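Local coordinates for protein possible metal-dependent hydrolase (Veillonella parvula, PDB 3RPC) that is probably a zinc-dependent hydrolase of the metallo-beta-lactamase superfamily, holding two zinc ions in its presumed active site, at residues 91-96 and 118-123; 154-157 and 161-164; 212-217 and 250-255. One frame throughout, in Å; residues are numbered along the deposited sequence.

Contact 1. Residues 91-96 and 118-123; sequences PIFVQN and LEFNGI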
ATOM      1  N   PRO A  91     -10.138  24.034   0.139  1.00 17.94           N
ATOM      2  CA  PRO A  91      -9.055  23.043   0.164  1.00 19.25           C
ATOM      3  C   PRO A  91      -9.571  21.670  -0.278  1.00 17.92           C
ATOM      4  O   PRO A  91     -10.613  21.222   0.201  1.00 17.92           O
ATOM      5  CB  PRO A  91      -8.650  22.997   1.643  1.00 19.36           C
ATOM      6  CG  PRO A  91      -9.103  24.317   2.192  1.00 20.65           C
ATOM      7  CD  PRO A  91     -10.374  24.630   1.463  1.00 21.45           C
ATOM      8  N   ILE A  92      -8.837  21.026  -1.182  1.00 16.97           N
ATOM      9  CA  ILE A  92      -9.165  19.688  -1.668  1.00 16.28           C
ATOM     10  C   ILE A  92      -8.020  18.763  -1.293  1.00 18.33           C
ATOM     11  O   ILE A  92      -6.889  18.991  -1.702  1.00 18.26           O
ATOM     12  CB  ILE A  92      -9.302  19.657  -3.204  1.00 17.58           C
ATOM     13  CG1 ILE A  92     -10.073  20.884  -3.723  1.00 17.26           C
ATOM     14  CG2 ILE A  92      -9.930  18.342  -3.667  1.00 16.73           C
ATOM     15  CD1 ILE A  92     -11.512  20.997  -3.208  1.00 17.60           C
ATOM     16  N   PHE A  93      -8.320  17.714  -0.533  1.00 16.82           N
ATOM     17  CA  PHE A  93      -7.305  16.760  -0.105  1.00 16.30           C
ATOM     18  C   PHE A  93      -7.337  15.577  -1.054  1.00 16.44           C
ATOM     19  O   PHE A  93      -8.402  15.042  -1.337  1.00 17.26           O
ATOM     20  CB  PHE A  93      -7.590  16.307   1.330  1.00 15.63           C
ATOM     21  CG  PHE A  93      -7.345  17.387   2.347  1.00 14.48           C
ATOM     22  CD1 PHE A  93      -6.084  17.570   2.882  1.00 17.60           C
ATOM     23  CD2 PHE A  93      -8.376  18.210   2.765  1.00 15.18           C
ATOM     24  CE1 PHE A  93      -5.842  18.573   3.806  1.00 16.88           C
ATOM     25  CE2 PHE A  93      -8.145  19.219   3.696  1.00 16.65           C
ATOM     26  CZ  PHE A  93      -6.878  19.393   4.221  1.00 18.29           C
ATOM     27  N   VAL A  94      -6.169  15.189  -1.552  1.00 15.06           N
ATOM     28  CA  VAL A  94      -6.070  14.141  -2.559  1.00 16.11           C
ATOM     29  C   VAL A  94      -4.961  13.150  -2.205  1.00 17.03           C
ATOM     30  O   VAL A  94      -4.189  13.377  -1.275  1.00 17.54           O
ATOM     31  CB  VAL A  94      -5.811  14.739  -3.962  1.00 17.08           C
ATOM     32  CG1 VAL A  94      -6.927  15.711  -4.346  1.00 16.65           C
ATOM     33  CG2 VAL A  94      -4.441  15.427  -4.017  1.00 18.95           C
ATOM     34  N   GLN A  95      -4.899  12.035  -2.933  1.00 15.18           N
ATOM     35  CA  GLN A  95      -4.000  10.930  -2.563  1.00 15.35           C
ATOM     36  C   GLN A  95      -2.594  10.980  -3.148  1.00 19.91           C
ATOM     37  O   GLN A  95      -1.679  10.362  -2.613  1.00 19.85           O
ATOM     38  CB  GLN A  95      -4.633   9.577  -2.942  1.00 14.89           C
ATOM     39  CG  GLN A  95      -4.647   9.325  -4.435  1.00 16.99           C
ATOM     40  CD  GLN A  95      -5.259   7.987  -4.824  1.00 14.66           C
ATOM     41  OE1 GLN A  95      -5.182   7.004  -4.080  1.00 15.96           O
ATOM     42  NE2 GLN A  95      -5.851   7.943  -6.007  1.00 15.74           N
ATOM     43  N   ASN A  96      -2.411  11.703  -4.248  1.00 14.81           N
ATOM     44  CA  ASN A  96      -1.142  11.644  -4.957  1.00 15.05           C
ATOM     45  C   ASN A  96      -1.009  12.807  -5.935  1.00 17.01           C
ATOM     46  O   ASN A  96      -1.941  13.596  -6.107  1.00 17.65           O
ATOM     47  CB  ASN A  96      -0.949  10.283  -5.650  1.00 16.16           C
ATOM     48  CG  ASN A  96      -1.977  10.011  -6.741  1.00 17.85           C
ATOM     49  OD1 ASN A  96      -2.583  10.930  -7.291  1.00 17.66           O
ATOM     50  ND2 ASN A  96      -2.186   8.731  -7.050  1.00 19.78           N
ATOM     51  N   LEU A 118      -1.647  15.094   7.085  1.00 18.19           N
ATOM     52  CA  LEU A 118      -1.684  16.555   7.077  1.00 17.16           C
ATOM     53  C   LEU A 118      -2.563  17.008   8.226  1.00 20.83           C
ATOM     54  O   LEU A 118      -3.414  16.250   8.703  1.00 22.12           O
ATOM     55  CB  LEU A 118      -2.264  17.090   5.763  1.00 19.09           C
ATOM     56  CG  LEU A 118      -1.437  16.852   4.497  1.00 20.71           C
ATOM     57  CD1 LEU A 118      -2.180  17.330   3.271  1.00 21.18           C
ATOM     58  CD2 LEU A 118      -0.057  17.515   4.599  1.00 20.02           C
ATOM     59  N   GLU A 119      -2.348  18.232   8.686  1.00 21.65           N
ATOM     60  CA  GLU A 119      -3.216  18.807   9.699  0.54 24.52           C
ATOM     61  C   GLU A 119      -4.102  19.875   9.075  1.00 22.47           C
ATOM     62  O   GLU A 119      -3.679  20.610   8.179  1.00 25.27           O
ATOM     63  CB  GLU A 119      -2.395  19.390  10.851  0.54 30.75           C
ATOM     64  CG  GLU A 119      -3.201  19.624  12.118  0.54 39.56           C
ATOM     65  CD  GLU A 119      -2.366  19.473  13.377  0.54 52.14           C
ATOM     66  OE1 GLU A 119      -1.171  19.123  13.262  0.54 54.45           O
ATOM     67  OE2 GLU A 119      -2.906  19.699  14.481  0.54 54.78           O
ATOM     68  N   PHE A 120      -5.336  19.949   9.549  1.00 19.48           N
ATOM     69  CA  PHE A 120      -6.277  20.935   9.048  1.00 18.69           C
ATOM     70  C   PHE A 120      -7.210  21.321  10.175  1.00 19.95           C
ATOM     71  O   PHE A 120      -8.001  20.498  10.637  1.00 20.70           O
ATOM     72  CB  PHE A 120      -7.082  20.357   7.874  1.00 19.77           C
ATOM     73  CG  PHE A 120      -8.002  21.351   7.220  1.00 20.61           C
ATOM     74  CD1 PHE A 120      -7.487  22.407   6.482  1.00 22.52           C
ATOM     75  CD2 PHE A 120      -9.380  21.236   7.339  1.00 19.09           C
ATOM     76  CE1 PHE A 120      -8.328  23.330   5.881  1.00 23.62           C
ATOM     77  CE2 PHE A 120     -10.229  22.152   6.731  1.00 22.63           C
ATOM     78  CZ  PHE A 120      -9.704  23.205   6.006  1.00 24.00           C
ATOM     79  N   ASN A 121      -7.104  22.564  10.637  1.00 19.21           N
ATOM     80  CA  ASN A 121      -7.994  23.053  11.680  1.00 20.19           C
ATOM     81  C   ASN A 121      -8.063  22.138  12.902  1.00 21.01           C
ATOM     82  O   ASN A 121      -9.136  21.934  13.478  1.00 24.66           O
ATOM     83  CB  ASN A 121      -9.398  23.296  11.118  1.00 23.50           C
ATOM     84  CG  ASN A 121      -9.420  24.363  10.045  1.00 32.24           C
ATOM     85  OD1 ASN A 121      -8.545  25.226   9.991  1.00 35.92           O
ATOM     86  ND2 ASN A 121     -10.434  24.315   9.186  1.00 41.02           N
ATOM     87  N   GLY A 122      -6.912  21.608  13.298  1.00 21.18           N
ATOM     88  CA  GLY A 122      -6.809  20.780  14.486  1.00 21.50           C
ATOM     89  C   GLY A 122      -7.116  19.317  14.229  1.00 26.75           C
ATOM     90  O   GLY A 122      -7.032  18.495  15.136  1.00 26.29           O
ATOM     91  N   ILE A 123      -7.473  18.994  12.991  1.00 21.77           N
ATOM     92  CA  ILE A 123      -7.799  17.621  12.625  1.00 19.30           C
ATOM     93  C   ILE A 123      -6.657  17.020  11.834  1.00 20.24           C
ATOM     94  O   ILE A 123      -6.168  17.631  10.879  1.00 22.04           O
ATOM     95  CB  ILE A 123      -9.069  17.567  11.767  1.00 18.23           C
ATOM     96  CG1 ILE A 123     -10.238  18.184  12.533  1.00 23.51           C
ATOM     97  CG2 ILE A 123      -9.380  16.118  11.344  1.00 20.42           C
ATOM     98  CD1 ILE A 123     -11.309  18.733  11.646  1.00 26.04           C
TER
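The phenyl ring of Phe93 drives its edge against the face of Phe120, a T-shaped pair whose ring centroids lie 5.4 Å apart with the planes turned 76° from each other. Phe93 CE2 stands over that face, 4.1 Å above the plane of the Phe120 ring and toward its rim, while Phe93 CZ comes to 3.8 Å from Phe120 CG near the root of the ring. With CG anti to the backbone N (chi1 -175°), the Phe120 ring lies beside its own carbonyl carbon, where Phe93 and Pro91 both reach it. Another stretch of the Phe93 rim takes a methyl group near the ring plane, with Leu118 CD1 3.9 Å from Phe93 CE1. Pro91 adds a third apolar touch, its CG meeting Phe120 CE1 at 3.9 Å, so alternate residues of 91-93 face alternate residues of 118-120. No hydrogen bond joins the segments; the backbones belong to different sheets, with the CA atoms of Phe93 and Leu118 9.1 Å apart. Ala67 and Arg112 also touch both phenylalanines. Beyond Phe120 the chain reverses through a type I' turn. With only rings and aliphatic carbons meeting, the contact rests on dispersion, exclusion of water and the weak electrostatics of C-H edge against pi face.

Contact 2. Residues 154-157 and 161-164; sequences IFEA and PTVY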
ATOM      1  N   ILE A 154      -7.772   8.259   7.721  1.00 14.19           N
ATOM      2  CA  ILE A 154      -8.032   8.279   9.154  1.00 14.54           C
ATOM      3  C   ILE A 154      -8.136   9.742   9.598  1.00 16.58           C
ATOM      4  O   ILE A 154      -7.255  10.547   9.292  1.00 17.46           O
ATOM      5  CB  ILE A 154      -6.891   7.563   9.923  1.00 15.85           C
ATOM      6  CG1 ILE A 154      -7.053   6.038   9.821  1.00 20.09           C
ATOM      7  CG2 ILE A 154      -6.851   8.005  11.379  1.00 19.51           C
ATOM      8  CD1 ILE A 154      -8.150   5.473  10.709  1.00 20.91           C
ATOM      9  N   PHE A 155      -9.238  10.098  10.254  1.00 17.11           N
ATOM     10  CA  PHE A 155      -9.400  11.449  10.810  1.00 16.18           C
ATOM     11  C   PHE A 155      -9.272  11.372  12.335  1.00 20.27           C
ATOM     12  O   PHE A 155     -10.000  10.620  12.985  1.00 18.67           O
ATOM     13  CB  PHE A 155     -10.779  12.049  10.480  1.00 14.72           C
ATOM     14  CG  PHE A 155     -11.086  12.159   9.008  1.00 14.75           C
ATOM     15  CD1 PHE A 155     -11.008  13.386   8.359  1.00 18.76           C
ATOM     16  CD2 PHE A 155     -11.492  11.053   8.282  1.00 15.65           C
ATOM     17  CE1 PHE A 155     -11.321  13.500   7.013  1.00 16.65           C
ATOM     18  CE2 PHE A 155     -11.807  11.159   6.930  1.00 16.09           C
ATOM     19  CZ  PHE A 155     -11.713  12.383   6.292  1.00 16.91           C
ATOM     20  N   GLU A 156      -8.346  12.141  12.899  1.00 17.55           N
ATOM     21  CA  GLU A 156      -8.157  12.202  14.345  1.00 18.22           C
ATOM     22  C   GLU A 156      -8.279  13.640  14.825  1.00 20.13           C
ATOM     23  O   GLU A 156      -7.862  14.563  14.132  1.00 22.60           O
ATOM     24  CB  GLU A 156      -6.777  11.677  14.728  1.00 19.94           C
ATOM     25  CG  GLU A 156      -6.576  10.213  14.428  1.00 21.30           C
ATOM     26  CD  GLU A 156      -5.154   9.760  14.693  1.00 27.87           C
ATOM     27  OE1 GLU A 156      -4.241  10.613  14.661  1.00 34.05           O
ATOM     28  OE2 GLU A 156      -4.948   8.559  14.941  1.00 31.96           O
ATOM     29  N   ALA A 157      -8.843  13.825  16.013  1.00 19.39           N
ATOM     30  CA  ALA A 157      -8.904  15.153  16.629  1.00 19.13           C
ATOM     31  C   ALA A 157      -9.135  14.998  18.126  1.00 22.95           C
ATOM     32  O   ALA A 157      -9.693  13.993  18.570  1.00 22.17           O
ATOM     33  CB  ALA A 157     -10.009  15.997  15.993  1.00 19.37           C
ATOM     34  N   PRO A 161     -14.137  11.073  18.217  1.00 19.83           N
ATOM     35  CA  PRO A 161     -13.919   9.706  17.740  1.00 22.56           C
ATOM     36  C   PRO A 161     -12.972   9.720  16.555  1.00 20.08           C
ATOM     37  O   PRO A 161     -13.057  10.598  15.701  1.00 20.56           O
ATOM     38  CB  PRO A 161     -15.320   9.259  17.288  1.00 19.68           C
ATOM     39  CG  PRO A 161     -16.061  10.541  17.012  1.00 21.54           C
ATOM     40  CD  PRO A 161     -15.530  11.523  18.027  1.00 21.09           C
ATOM     41  N   THR A 162     -12.059   8.758  16.516  1.00 17.73           N
ATOM     42  CA  THR A 162     -11.232   8.572  15.344  1.00 17.00           C
ATOM     43  C   THR A 162     -12.091   7.912  14.278  1.00 17.36           C
ATOM     44  O   THR A 162     -12.752   6.911  14.541  1.00 17.15           O
ATOM     45  CB  THR A 162     -10.024   7.702  15.669  1.00 18.76           C
ATOM     46  OG1 THR A 162      -9.166   8.424  16.558  1.00 20.14           O
ATOM     47  CG2 THR A 162      -9.263   7.338  14.398  1.00 18.40           C
ATOM     48  N   VAL A 163     -12.095   8.501  13.089  1.00 16.34           N
ATOM     49  CA  VAL A 163     -12.931   8.037  11.991  1.00 15.09           C
ATOM     50  C   VAL A 163     -12.070   7.439  10.885  1.00 15.38           C
ATOM     51  O   VAL A 163     -11.133   8.078  10.406  1.00 16.90           O
ATOM     52  CB  VAL A 163     -13.760   9.199  11.408  1.00 16.18           C
ATOM     53  CG1 VAL A 163     -14.618   8.719  10.253  1.00 18.09           C
ATOM     54  CG2 VAL A 163     -14.615   9.837  12.498  1.00 15.45           C
ATOM     55  N   TYR A 164     -12.399   6.211  10.475  1.00 14.57           N
ATOM     56  CA  TYR A 164     -11.677   5.536   9.397  1.00 13.97           C
ATOM     57  C   TYR A 164     -12.578   5.477   8.175  1.00 17.22           C
ATOM     58  O   TYR A 164     -13.542   4.711   8.145  1.00 16.48           O
ATOM     59  CB  TYR A 164     -11.281   4.116   9.835  1.00 14.21           C
ATOM     60  CG  TYR A 164     -10.477   3.299   8.839  1.00 14.13           C
ATOM     61  CD1 TYR A 164      -9.836   3.884   7.743  1.00 15.53           C
ATOM     62  CD2 TYR A 164     -10.362   1.922   8.999  1.00 14.96           C
ATOM     63  CE1 TYR A 164      -9.090   3.106   6.842  1.00 13.69           C
ATOM     64  CE2 TYR A 164      -9.642   1.156   8.116  1.00 14.50           C
ATOM     65  CZ  TYR A 164      -9.014   1.737   7.039  1.00 13.45           C
ATOM     66  OH  TYR A 164      -8.295   0.925   6.176  1.00 14.64           O
TER
HETATM   67  O   HOH W   1     -11.590  12.738  14.443  1.00 29.18           O
HETATM   68  O   HOH W   2      -6.637   7.185  16.838  1.00 27.48           O
HETATM   69  O   HOH W   3      -9.566  11.088  17.271  1.00 19.95           O
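Strands 152-156 and 163-165 form an antiparallel beta hairpin, and this contact is the part of it next to the turn. Phe155 and Val163 are a hydrogen-bonded pair: Phe155 N donates to Val163 O at 2.8 Å, nearly straight at 171°, and Val163 N returns a bond to Phe155 O at 3.0 Å. Their branched and aromatic side chains share one face, which packs on Leu17 of strand 14-19. The other face carries the non-hydrogen-bonded pair Ile154 and Tyr164. There the tip of the isoleucine, CD1, reaches across to Tyr164 CB at 3.5 Å and lies oblique to the phenol ring; helix 173-182 covers both residues. Further along, Glu156 and Thr162 run side by side, and the aliphatic part of the glutamate suits the threonine methyl, with Glu156 CG 3.9 Å from Thr162 CG2. Their polar ends meet through water: one molecule donates to Glu156 OE2 and accepts from Thr162 OG1, while another donates to that hydroxyl and accepts from Ala157 N. Glu156 OE1 has its salt bridge with Arg126. With Phe155 and Val163 turned to the other sheet and Ile154 and Tyr164 to a helix, the hairpin fits an inner layer of the metallo-beta-lactamase alpha-beta-beta-alpha sandwich.

Contact 3. Residues 212-217 and 250-255; sequences RMVVRK and ESHVAV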
ATOM      1  N   ARG A 212     -16.546  -9.259   9.193  1.00 14.42           N
ATOM      2  CA  ARG A 212     -15.165  -9.333   9.666  1.00 15.41           C
ATOM      3  C   ARG A 212     -14.821  -8.081  10.456  1.00 15.91           C
ATOM      4  O   ARG A 212     -14.090  -8.145  11.449  1.00 17.81           O
ATOM      5  CB  ARG A 212     -14.196  -9.513   8.492  1.00 17.39           C
ATOM      6  CG  ARG A 212     -12.769  -9.858   8.909  1.00 15.74           C
ATOM      7  CD  ARG A 212     -11.850 -10.020   7.704  1.00 17.25           C
ATOM      8  NE  ARG A 212     -12.368 -11.009   6.754  1.00 19.56           N
ATOM      9  CZ  ARG A 212     -12.793 -10.704   5.530  1.00 29.11           C
ATOM     10  NH1 ARG A 212     -12.729  -9.449   5.090  1.00 27.76           N
ATOM     11  NH2 ARG A 212     -13.265 -11.654   4.734  1.00 34.86           N
HETATM   12  N   MSE A 213     -15.351  -6.941  10.025  1.00 15.33           N
HETATM   13  CA  MSE A 213     -15.059  -5.692  10.723  1.00 15.43           C
HETATM   14  C   MSE A 213     -15.619  -5.699  12.141  1.00 17.03           C
HETATM   15  O   MSE A 213     -15.013  -5.148  13.069  1.00 16.78           O
HETATM   16  CB  MSE A 213     -15.616  -4.481   9.958  1.00 15.76           C
HETATM   17  CG  MSE A 213     -15.130  -3.127  10.473  1.00 16.14           C
HETATM   18 SE   MSE A 213     -13.208  -2.928  10.172  0.69 20.70          SE
HETATM   19  CE  MSE A 213     -13.203  -2.630   8.282  1.00 21.78           C
ATOM     20  N   VAL A 214     -16.788  -6.306  12.313  1.00 16.56           N
ATOM     21  CA  VAL A 214     -17.418  -6.366  13.619  1.00 17.82           C
ATOM     22  C   VAL A 214     -16.604  -7.243  14.571  1.00 18.57           C
ATOM     23  O   VAL A 214     -16.492  -6.942  15.762  1.00 20.56           O
ATOM     24  CB  VAL A 214     -18.869  -6.869  13.513  1.00 18.38           C
ATOM     25  CG1 VAL A 214     -19.421  -7.207  14.888  1.00 23.03           C
ATOM     26  CG2 VAL A 214     -19.739  -5.812  12.816  1.00 19.46           C
ATOM     27  N   VAL A 215     -16.019  -8.311  14.035  1.00 17.85           N
ATOM     28  CA  VAL A 215     -15.145  -9.164  14.832  1.00 21.21           C
ATOM     29  C   VAL A 215     -13.869  -8.413  15.199  1.00 18.66           C
ATOM     30  O   VAL A 215     -13.416  -8.456  16.349  1.00 19.43           O
ATOM     31  CB  VAL A 215     -14.780 -10.451  14.083  1.00 20.97           C
ATOM     32  CG1 VAL A 215     -13.718 -11.239  14.847  1.00 21.06           C
ATOM     33  CG2 VAL A 215     -16.028 -11.299  13.856  1.00 22.03           C
ATOM     34  N   ARG A 216     -13.293  -7.709  14.232  1.00 16.44           N
ATOM     35  CA  ARG A 216     -12.024  -7.026  14.495  1.00 19.05           C
ATOM     36  C   ARG A 216     -12.173  -5.860  15.464  1.00 18.92           C
ATOM     37  O   ARG A 216     -11.321  -5.654  16.327  1.00 19.11           O
ATOM     38  CB  ARG A 216     -11.359  -6.551  13.199  1.00 20.32           C
ATOM     39  CG  ARG A 216      -9.880  -6.200  13.356  1.00 21.35           C
ATOM     40  CD  ARG A 216      -9.003  -7.446  13.483  1.00 20.03           C
ATOM     41  NE  ARG A 216      -8.896  -8.153  12.213  1.00 17.59           N
ATOM     42  CZ  ARG A 216      -9.552  -9.270  11.912  1.00 18.84           C
ATOM     43  NH1 ARG A 216      -9.402  -9.822  10.720  1.00 20.60           N
ATOM     44  NH2 ARG A 216     -10.356  -9.839  12.806  1.00 23.11           N
ATOM     45  N   LYS A 217     -13.270  -5.117  15.331  1.00 17.26           N
ATOM     46  CA  LYS A 217     -13.496  -3.913  16.119  1.00 17.09           C
ATOM     47  C   LYS A 217     -14.891  -3.929  16.728  1.00 18.15           C
ATOM     48  O   LYS A 217     -15.787  -3.224  16.262  1.00 18.85           O
ATOM     49  CB  LYS A 217     -13.312  -2.669  15.244  1.00 18.14           C
ATOM     50  CG  LYS A 217     -11.879  -2.474  14.761  1.00 20.69           C
ATOM     51  CD  LYS A 217     -10.949  -2.193  15.941  1.00 24.73           C
ATOM     52  CE  LYS A 217      -9.537  -1.893  15.485  1.00 26.85           C
ATOM     53  NZ  LYS A 217      -8.585  -1.871  16.634  1.00 26.36           N
ATOM     54  N   GLU A 250     -26.806  -5.813  14.176  1.00 16.83           N
ATOM     55  CA  GLU A 250     -27.441  -4.535  13.859  1.00 19.18           C
ATOM     56  C   GLU A 250     -26.994  -3.393  14.768  1.00 18.75           C
ATOM     57  O   GLU A 250     -26.974  -2.238  14.346  1.00 19.59           O
ATOM     58  CB  GLU A 250     -28.957  -4.670  13.927  1.00 21.83           C
ATOM     59  CG  GLU A 250     -29.532  -5.448  12.775  1.00 22.48           C
ATOM     60  CD  GLU A 250     -30.974  -5.840  13.007  1.00 31.66           C
ATOM     61  OE1 GLU A 250     -31.782  -5.715  12.061  1.00 24.64           O
ATOM     62  OE2 GLU A 250     -31.290  -6.284  14.131  1.00 39.06           O
ATOM     63  N   SER A 251     -26.659  -3.701  16.019  1.00 17.59           N
ATOM     64  CA  SER A 251     -26.220  -2.653  16.939  1.00 16.73           C
ATOM     65  C   SER A 251     -24.842  -2.107  16.567  1.00 17.98           C
ATOM     66  O   SER A 251     -24.449  -1.026  17.022  1.00 20.77           O
ATOM     67  CB  SER A 251     -26.194  -3.160  18.380  1.00 23.21           C
ATOM     68  OG  SER A 251     -27.505  -3.434  18.845  1.00 31.07           O
ATOM     69  N   HIS A 252     -24.108  -2.861  15.750  1.00 17.01           N
ATOM     70  CA  HIS A 252     -22.748  -2.498  15.351  1.00 18.35           C
ATOM     71  C   HIS A 252     -22.683  -1.779  14.011  1.00 18.44           C
ATOM     72  O   HIS A 252     -21.726  -1.059  13.746  1.00 16.27           O
ATOM     73  CB  HIS A 252     -21.870  -3.751  15.237  1.00 15.06           C
ATOM     74  CG  HIS A 252     -21.712  -4.502  16.515  1.00 16.46           C
ATOM     75  ND1 HIS A 252     -20.567  -4.439  17.282  1.00 18.44           N
ATOM     76  CD2 HIS A 252     -22.544  -5.363  17.149  1.00 19.86           C
ATOM     77  CE1 HIS A 252     -20.707  -5.220  18.340  1.00 20.84           C
ATOM     78  NE2 HIS A 252     -21.899  -5.791  18.284  1.00 23.04           N
ATOM     79  N   VAL A 253     -23.680  -2.009  13.160  1.00 14.96           N
ATOM     80  CA  VAL A 253     -23.620  -1.578  11.764  1.00 15.43           C
ATOM     81  C   VAL A 253     -24.814  -0.719  11.368  1.00 18.51           C
ATOM     82  O   VAL A 253     -25.963  -1.181  11.406  1.00 20.93           O
ATOM     83  CB  VAL A 253     -23.588  -2.783  10.805  1.00 16.07           C
ATOM     84  CG1 VAL A 253     -23.458  -2.300   9.353  1.00 17.59           C
ATOM     85  CG2 VAL A 253     -22.437  -3.727  11.173  1.00 16.43           C
ATOM     86  N   ALA A 254     -24.533   0.525  10.985  1.00 15.50           N
ATOM     87  CA  ALA A 254     -25.561   1.428  10.474  1.00 17.41           C
ATOM     88  C   ALA A 254     -25.575   1.372   8.954  1.00 18.07           C
ATOM     89  O   ALA A 254     -24.525   1.248   8.314  1.00 16.96           O
ATOM     90  CB  ALA A 254     -25.299   2.845  10.943  1.00 17.22           C
ATOM     91  N   VAL A 255     -26.769   1.459   8.381  1.00 16.13           N
ATOM     92  CA  VAL A 255     -26.939   1.537   6.934  1.00 14.99           C
ATOM     93  C   VAL A 255     -27.762   2.789   6.648  1.00 18.56           C
ATOM     94  O   VAL A 255     -28.984   2.719   6.500  1.00 18.55           O
ATOM     95  CB  VAL A 255     -27.659   0.293   6.380  1.00 15.88           C
ATOM     96  CG1 VAL A 255     -27.698   0.330   4.862  1.00 16.82           C
ATOM     97  CG2 VAL A 255     -26.975  -0.984   6.874  1.00 18.03           C
TER
HETATM   98  O   HOH W   4     -18.549  -3.077  15.822  1.00 18.58           O
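Val214 carries this contact with its two methyl groups, and CG2 makes the aliphatic packing. It fits against two successive residues, lying 3.8 Å from Val253 CG2 and equally close to His252 CB. The two valine side chains approach at about a right angle, methyl against methyl. A beta-branched residue suits the helix position here, since its two methyls can serve different partners: CG1 is anti to the backbone N (chi1 168°), while CG2 stands beside that nitrogen. Ile222 of strand 221-225 and Ile249 also pack on Val214.

A CH-pi contact engages the other methyl. Val214 CG1 sits over one face of the His252 imidazole, 4.0 Å from the ring centroid and 17° off the ring normal. It is displaced toward the ND1 side of the ring, with Val214 CG1 to His252 ND1 measuring 3.8 Å. The first torsion of the histidine (chi1 -62°) places the ring beside the backbone N, and the second turns its face to the valine.

Polar linkage runs through one water. It donates to Lys217 O at 2.8 Å, where the chain leaves the helix, and is hydrogen-bonded to His252 ND1 at 2.8 Å, lying in the plane of the imidazole at its edge. Histidine therefore suits the site twice over, offering a flat face to the valine and a ring nitrogen to the water. The lysine side chain heads elsewhere, to a salt bridge with Asp183.

Helix 207-216 thus packs against the start of strand 253-254, the outermost strand of its sheet within the chain, and the residue before it, in the manner of helices packed on an outer face of the alpha-beta-beta-alpha sandwich of metallo-beta-lactamase-fold proteins.

From the N terminus, contact 1 comes first, closing a loop of 21 residues that contains helix 97-105 and strand 111-113; it joins strand 92-94 of one sheet to strand 117-120 of the other. Contact 2 then closes a hairpin, with three residues between its segments, and contact 3 a loop of 32 residues that includes strand 221-225 and helix 237-246. The three follow in series, neither nesting nor crossing. All reach the second sheet: contact 1 at one outermost strand, contact 2 in the middle, contact 3 at the other outermost strand. Contacts 1 and 2 touch where Ile123 packs on Glu156 and Ala157, whereas the centres of contacts 1 and 3 are about 28 Å apart.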